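Local coordinates for protein hydrazine synthase subunit beta (Candidatus Kuenenia stuttgartiensis, PDB 5C2V) that forms part of the hydrazine synthase complex, which condenses nitric oxide with ammonium, and may modulate passage of the hydroxylamine intermediate between active sites of its partner subunits, at residues 97-109 / 143-155. Sequence-based numbering, arbitrary orientation.
With CA (calcium ion), chain Q.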
loop_
_atom_site.group_PDB
_atom_site.type_symbol
_atom_site.label_atom_id
_atom_site.label_comp_id
_atom_site.label_asym_id
_atom_site.label_seq_id
_atom_site.Cartn_x
_atom_site.Cartn_y
_atom_site.Cartn_z
ATOM N N ASP B 97 -28.436 -38.757 42.774
ATOM C CA ASP B 97 -29.321 -38.620 41.622
ATOM C C ASP B 97 -28.597 -38.581 40.285
ATOM O O ASP B 97 -27.633 -37.838 40.101
ATOM C CB ASP B 97 -30.195 -37.373 41.755
ATOM C CG ASP B 97 -31.416 -37.427 40.850
ATOM O OD1 ASP B 97 -32.546 -37.399 41.363
ATOM O OD2 ASP B 97 -31.259 -37.513 39.620
ATOM N N TRP B 98 -29.090 -39.402 39.362
ATOM C CA TRP B 98 -28.611 -39.461 37.985
ATOM C C TRP B 98 -27.102 -39.584 37.882
ATOM O O TRP B 98 -26.427 -38.598 37.571
ATOM C CB TRP B 98 -29.065 -38.233 37.202
ATOM C CG TRP B 98 -28.994 -38.453 35.735
ATOM C CD1 TRP B 98 -27.892 -38.781 34.993
ATOM C CD2 TRP B 98 -30.096 -38.430 34.827
ATOM N NE1 TRP B 98 -28.242 -38.927 33.673
ATOM C CE2 TRP B 98 -29.588 -38.721 33.549
ATOM C CE3 TRP B 98 -31.463 -38.177 34.972
ATOM C CZ2 TRP B 98 -30.402 -38.764 32.427
ATOM C CZ3 TRP B 98 -32.267 -38.222 33.853
ATOM C CH2 TRP B 98 -31.734 -38.509 32.598
ATOM N N PRO B 99 -26.548 -40.764 38.197
ATOM C CA PRO B 99 -25.125 -40.766 37.861
ATOM C C PRO B 99 -24.937 -40.612 36.352
ATOM O O PRO B 99 -25.481 -41.406 35.583
ATOM C CB PRO B 99 -24.657 -42.137 38.347
ATOM C CG PRO B 99 -25.894 -42.991 38.343
ATOM C CD PRO B 99 -27.025 -42.067 38.692
ATOM N N SER B 100 -24.174 -39.606 35.936
ATOM C CA SER B 100 -23.882 -39.416 34.519
ATOM C C SER B 100 -22.506 -39.920 34.104
ATOM O O SER B 100 -22.167 -39.907 32.920
ATOM C CB SER B 100 -24.028 -37.940 34.150
ATOM O OG SER B 100 -23.204 -37.131 34.967
ATOM N N GLY B 101 -21.714 -40.365 35.071
ATOM C CA GLY B 101 -20.365 -40.807 34.778
ATOM C C GLY B 101 -19.673 -41.477 35.944
ATOM O O GLY B 101 -19.985 -41.221 37.111
ATOM N N ILE B 102 -18.705 -42.326 35.615
ATOM C CA ILE B 102 -18.000 -43.120 36.608
ATOM C C ILE B 102 -16.576 -43.414 36.141
ATOM O O ILE B 102 -16.342 -43.605 34.946
ATOM C CB ILE B 102 -18.762 -44.432 36.891
ATOM C CG1 ILE B 102 -18.137 -45.199 38.057
ATOM C CG2 ILE B 102 -18.862 -45.290 35.631
ATOM C CD1 ILE B 102 -19.019 -46.309 38.577
ATOM N N LYS B 103 -15.624 -43.439 37.071
ATOM C CA LYS B 103 -14.243 -43.786 36.719
ATOM C C LYS B 103 -13.509 -44.533 37.827
ATOM O O LYS B 103 -13.680 -44.241 39.006
ATOM C CB LYS B 103 -13.457 -42.532 36.334
ATOM C CG LYS B 103 -13.652 -42.129 34.885
ATOM C CD LYS B 103 -13.510 -40.644 34.682
ATOM C CE LYS B 103 -13.634 -40.292 33.208
ATOM N NZ LYS B 103 -13.332 -41.452 32.331
ATOM N N ILE B 104 -12.681 -45.495 37.434
ATOM C CA ILE B 104 -11.955 -46.321 38.392
ATOM C C ILE B 104 -10.573 -45.743 38.688
ATOM O O ILE B 104 -9.886 -45.262 37.787
ATOM C CB ILE B 104 -11.798 -47.768 37.879
ATOM C CG1 ILE B 104 -13.095 -48.248 37.220
ATOM C CG2 ILE B 104 -11.379 -48.699 39.007
ATOM C CD1 ILE B 104 -14.267 -48.348 38.170
ATOM N N SER B 105 -10.176 -45.790 39.957
ATOM C CA SER B 105 -8.860 -45.321 40.378
ATOM C C SER B 105 -7.755 -46.147 39.720
ATOM O O SER B 105 -7.985 -47.296 39.342
ATOM C CB SER B 105 -8.739 -45.383 41.904
ATOM O OG SER B 105 -8.844 -46.717 42.371
ATOM N N PRO B 106 -6.555 -45.557 39.564
ATOM C CA PRO B 106 -5.413 -46.255 38.959
ATOM C C PRO B 106 -5.098 -47.594 39.624
ATOM O O PRO B 106 -4.762 -48.555 38.932
ATOM C CB PRO B 106 -4.261 -45.270 39.159
ATOM C CG PRO B 106 -4.916 -43.939 39.171
ATOM C CD PRO B 106 -6.243 -44.144 39.848
ATOM N N ASP B 107 -5.210 -47.655 40.948
ATOM C CA ASP B 107 -4.966 -48.898 41.673
ATOM C C ASP B 107 -6.150 -49.851 41.542
ATOM O O ASP B 107 -6.063 -51.023 41.908
ATOM C CB ASP B 107 -4.665 -48.614 43.149
ATOM C CG ASP B 107 -5.672 -47.671 43.787
ATOM O OD1 ASP B 107 -6.840 -47.645 43.348
ATOM O OD2 ASP B 107 -5.290 -46.955 44.736
ATOM N N GLY B 108 -7.260 -49.336 41.021
ATOM C CA GLY B 108 -8.451 -50.135 40.802
ATOM C C GLY B 108 -9.206 -50.446 42.078
ATOM O O GLY B 108 -10.116 -51.275 42.080
ATOM N N LYS B 109 -8.830 -49.779 43.165
ATOM C CA LYS B 109 -9.439 -50.030 44.467
ATOM C C LYS B 109 -10.649 -49.143 44.745
ATOM O O LYS B 109 -11.367 -49.357 45.723
ATOM C CB LYS B 109 -8.405 -49.833 45.577
ATOM C CG LYS B 109 -7.301 -50.878 45.607
ATOM C CD LYS B 109 -6.122 -50.423 46.462
ATOM C CE LYS B 109 -6.531 -49.380 47.495
ATOM N NZ LYS B 109 -5.467 -49.152 48.511
ATOM N N GLY B 143 -24.877 -30.270 39.989
ATOM C CA GLY B 143 -24.791 -30.945 38.707
ATOM C C GLY B 143 -23.428 -31.332 38.159
ATOM O O GLY B 143 -23.089 -30.935 37.044
ATOM N N PRO B 144 -22.623 -32.083 38.934
ATOM C CA PRO B 144 -21.420 -32.591 38.265
ATOM C C PRO B 144 -21.796 -33.526 37.118
ATOM O O PRO B 144 -22.539 -34.481 37.338
ATOM C CB PRO B 144 -20.687 -33.356 39.376
ATOM C CG PRO B 144 -21.308 -32.893 40.661
ATOM C CD PRO B 144 -22.718 -32.529 40.334
ATOM N N ARG B 145 -21.288 -33.259 35.920
ATOM C CA ARG B 145 -21.595 -34.103 34.766
ATOM C C ARG B 145 -20.716 -35.347 34.684
ATOM O O ARG B 145 -21.194 -36.450 34.421
ATOM C CB ARG B 145 -21.465 -33.292 33.474
ATOM C CG ARG B 145 -21.817 -34.063 32.211
ATOM C CD ARG B 145 -23.197 -34.697 32.304
ATOM N NE ARG B 145 -23.579 -35.351 31.056
ATOM C CZ ARG B 145 -24.443 -34.844 30.181
ATOM N NH1 ARG B 145 -25.026 -33.678 30.422
ATOM N NH2 ARG B 145 -24.730 -35.506 29.068
ATOM N N MET B 146 -19.423 -35.152 34.916
ATOM C CA MET B 146 -18.424 -36.194 34.721
ATOM C C MET B 146 -17.231 -35.912 35.625
ATOM O O MET B 146 -16.993 -34.762 35.992
ATOM C CB MET B 146 -18.001 -36.247 33.246
ATOM C CG MET B 146 -16.821 -37.154 32.921
ATOM S SD MET B 146 -17.137 -38.900 33.225
ATOM C CE MET B 146 -17.832 -39.393 31.650
ATOM N N VAL B 147 -16.484 -36.948 35.995
ATOM C CA VAL B 147 -15.229 -36.727 36.695
ATOM C C VAL B 147 -14.070 -37.191 35.824
ATOM O O VAL B 147 -14.286 -37.723 34.741
ATOM C CB VAL B 147 -15.192 -37.476 38.035
ATOM C CG1 VAL B 147 -16.208 -36.885 38.999
ATOM C CG2 VAL B 147 -15.448 -38.960 37.818
ATOM N N GLU B 148 -12.846 -36.962 36.285
ATOM C CA GLU B 148 -11.663 -37.554 35.665
ATOM C C GLU B 148 -10.552 -37.693 36.703
ATOM O O GLU B 148 -10.380 -36.813 37.546
ATOM C CB GLU B 148 -11.200 -36.712 34.471
ATOM C CG GLU B 148 -9.870 -37.131 33.851
ATOM C CD GLU B 148 -9.986 -38.321 32.913
ATOM O OE1 GLU B 148 -9.350 -38.294 31.839
ATOM O OE2 GLU B 148 -10.691 -39.293 33.252
ATOM N N ILE B 149 -9.780 -38.771 36.626
ATOM C CA ILE B 149 -8.682 -38.969 37.567
ATOM C C ILE B 149 -7.329 -38.754 36.896
ATOM O O ILE B 149 -7.076 -39.258 35.801
ATOM C CB ILE B 149 -8.720 -40.374 38.198
ATOM C CG1 ILE B 149 -10.102 -40.656 38.789
ATOM C CG2 ILE B 149 -7.647 -40.509 39.269
ATOM C CD1 ILE B 149 -10.199 -41.983 39.506
ATOM N N SER B 150 -6.469 -37.992 37.563
ATOM C CA SER B 150 -5.128 -37.705 37.070
ATOM C C SER B 150 -4.279 -38.976 37.001
ATOM O O SER B 150 -4.529 -39.927 37.741
ATOM C CB SER B 150 -4.456 -36.660 37.961
ATOM O OG SER B 150 -4.371 -37.113 39.302
ATOM N N PRO B 151 -3.278 -38.997 36.103
ATOM C CA PRO B 151 -2.401 -40.164 35.937
ATOM C C PRO B 151 -1.679 -40.579 37.219
ATOM O O PRO B 151 -1.398 -41.765 37.393
ATOM C CB PRO B 151 -1.392 -39.701 34.874
ATOM C CG PRO B 151 -1.519 -38.210 34.827
ATOM C CD PRO B 151 -2.948 -37.932 35.142
ATOM N N ASP B 152 -1.385 -39.627 38.099
ATOM C CA ASP B 152 -0.754 -39.951 39.375
ATOM C C ASP B 152 -1.802 -40.376 40.401
ATOM O O ASP B 152 -1.468 -40.882 41.471
ATOM C CB ASP B 152 0.062 -38.766 39.900
ATOM C CG ASP B 152 -0.773 -37.514 40.072
ATOM O OD1 ASP B 152 -1.612 -37.233 39.192
ATOM O OD2 ASP B 152 -0.587 -36.809 41.086
ATOM N N GLY B 153 -3.069 -40.162 40.062
ATOM C CA GLY B 153 -4.179 -40.634 40.871
ATOM C C GLY B 153 -4.342 -39.967 42.222
ATOM O O GLY B 153 -5.042 -40.488 43.089
ATOM N N LYS B 154 -3.678 -38.835 42.422
ATOM C CA LYS B 154 -3.830 -38.080 43.662
ATOM C C LYS B 154 -4.828 -36.927 43.552
ATOM O O LYS B 154 -5.103 -36.245 44.540
ATOM C CB LYS B 154 -2.472 -37.551 44.120
ATOM C CG LYS B 154 -1.358 -38.572 43.979
ATOM C CD LYS B 154 -0.018 -38.005 44.398
ATOM C CE LYS B 154 1.086 -39.026 44.176
ATOM N NZ LYS B 154 2.434 -38.449 44.415
ATOM N N THR B 155 -5.376 -36.715 42.359
ATOM C CA THR B 155 -6.315 -35.616 42.144
ATOM C C THR B 155 -7.491 -36.016 41.256
ATOM O O THR B 155 -7.352 -36.831 40.343
ATOM C CB THR B 155 -5.619 -34.387 41.522
ATOM O OG1 THR B 155 -4.682 -34.816 40.528
ATOM C CG2 THR B 155 -4.883 -33.591 42.590
HETATM CA CA CA Q . -32.734 -39.493 40.033
HETATM O O HOH W 1 -22.017 -37.542 31.310
HETATM O O HOH W 2 -34.558 -38.584 38.778
HETATM O O HOH W 3 -34.890 -39.286 41.054
HETATM O O HOH W 4 -32.765 -41.156 38.367
HETATM O O HOH W 5 -32.690 -38.858 37.737
#
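Lys103 meeting Met146 and Glu148, and Pro106 meeting Ile149, mark the packing of two adjacent beta-propeller blades. Strands 99-104 and 144-149 are each the first strand of a four-stranded antiparallel blade. They run in nearly the same direction, at 4°, with axes 5.4 Å apart. Side chains and one water join them, without direct backbone bonding.

The aliphatic part of Lys103 lies over strand 144-149. Its CE is 3.8 Å from Met146 SD, and its CD is close to the Val147 carbonyl. NZ forms a long salt bridge of 3.5 Å with Glu148 OE2. Glu148 CG stands anti to the backbone N (chi1 173°), and a bend at chi2 brings the carboxylate back to the lysine. Its OE1 accepts a hydrogen bond from the Tyr197 backbone N.

Near the start of the strands, Arg145 NE donates to a water in the guanidinium plane, 2.7 Å away. That water donates to the Ser100 backbone O at 2.9 Å. Arg145 NH2 forms a salt bridge with Glu69 of the gamma subunit. Asp97, just before strand 99-104, binds a calcium ion through both carboxylate oxygens, and Asp77 binds the same ion.

At the other end, Ile149 CD1 lies 3.7 Å from Ser105 CA. Its CG2 branch meets Pro106 CD at 3.9 Å. Pro106 CG packs on Gly153 CA in the neighbouring type I turn.

The two blades thus meet here through side-chain packing, one salt bridge and a bridging water, and not as one continuous sheet.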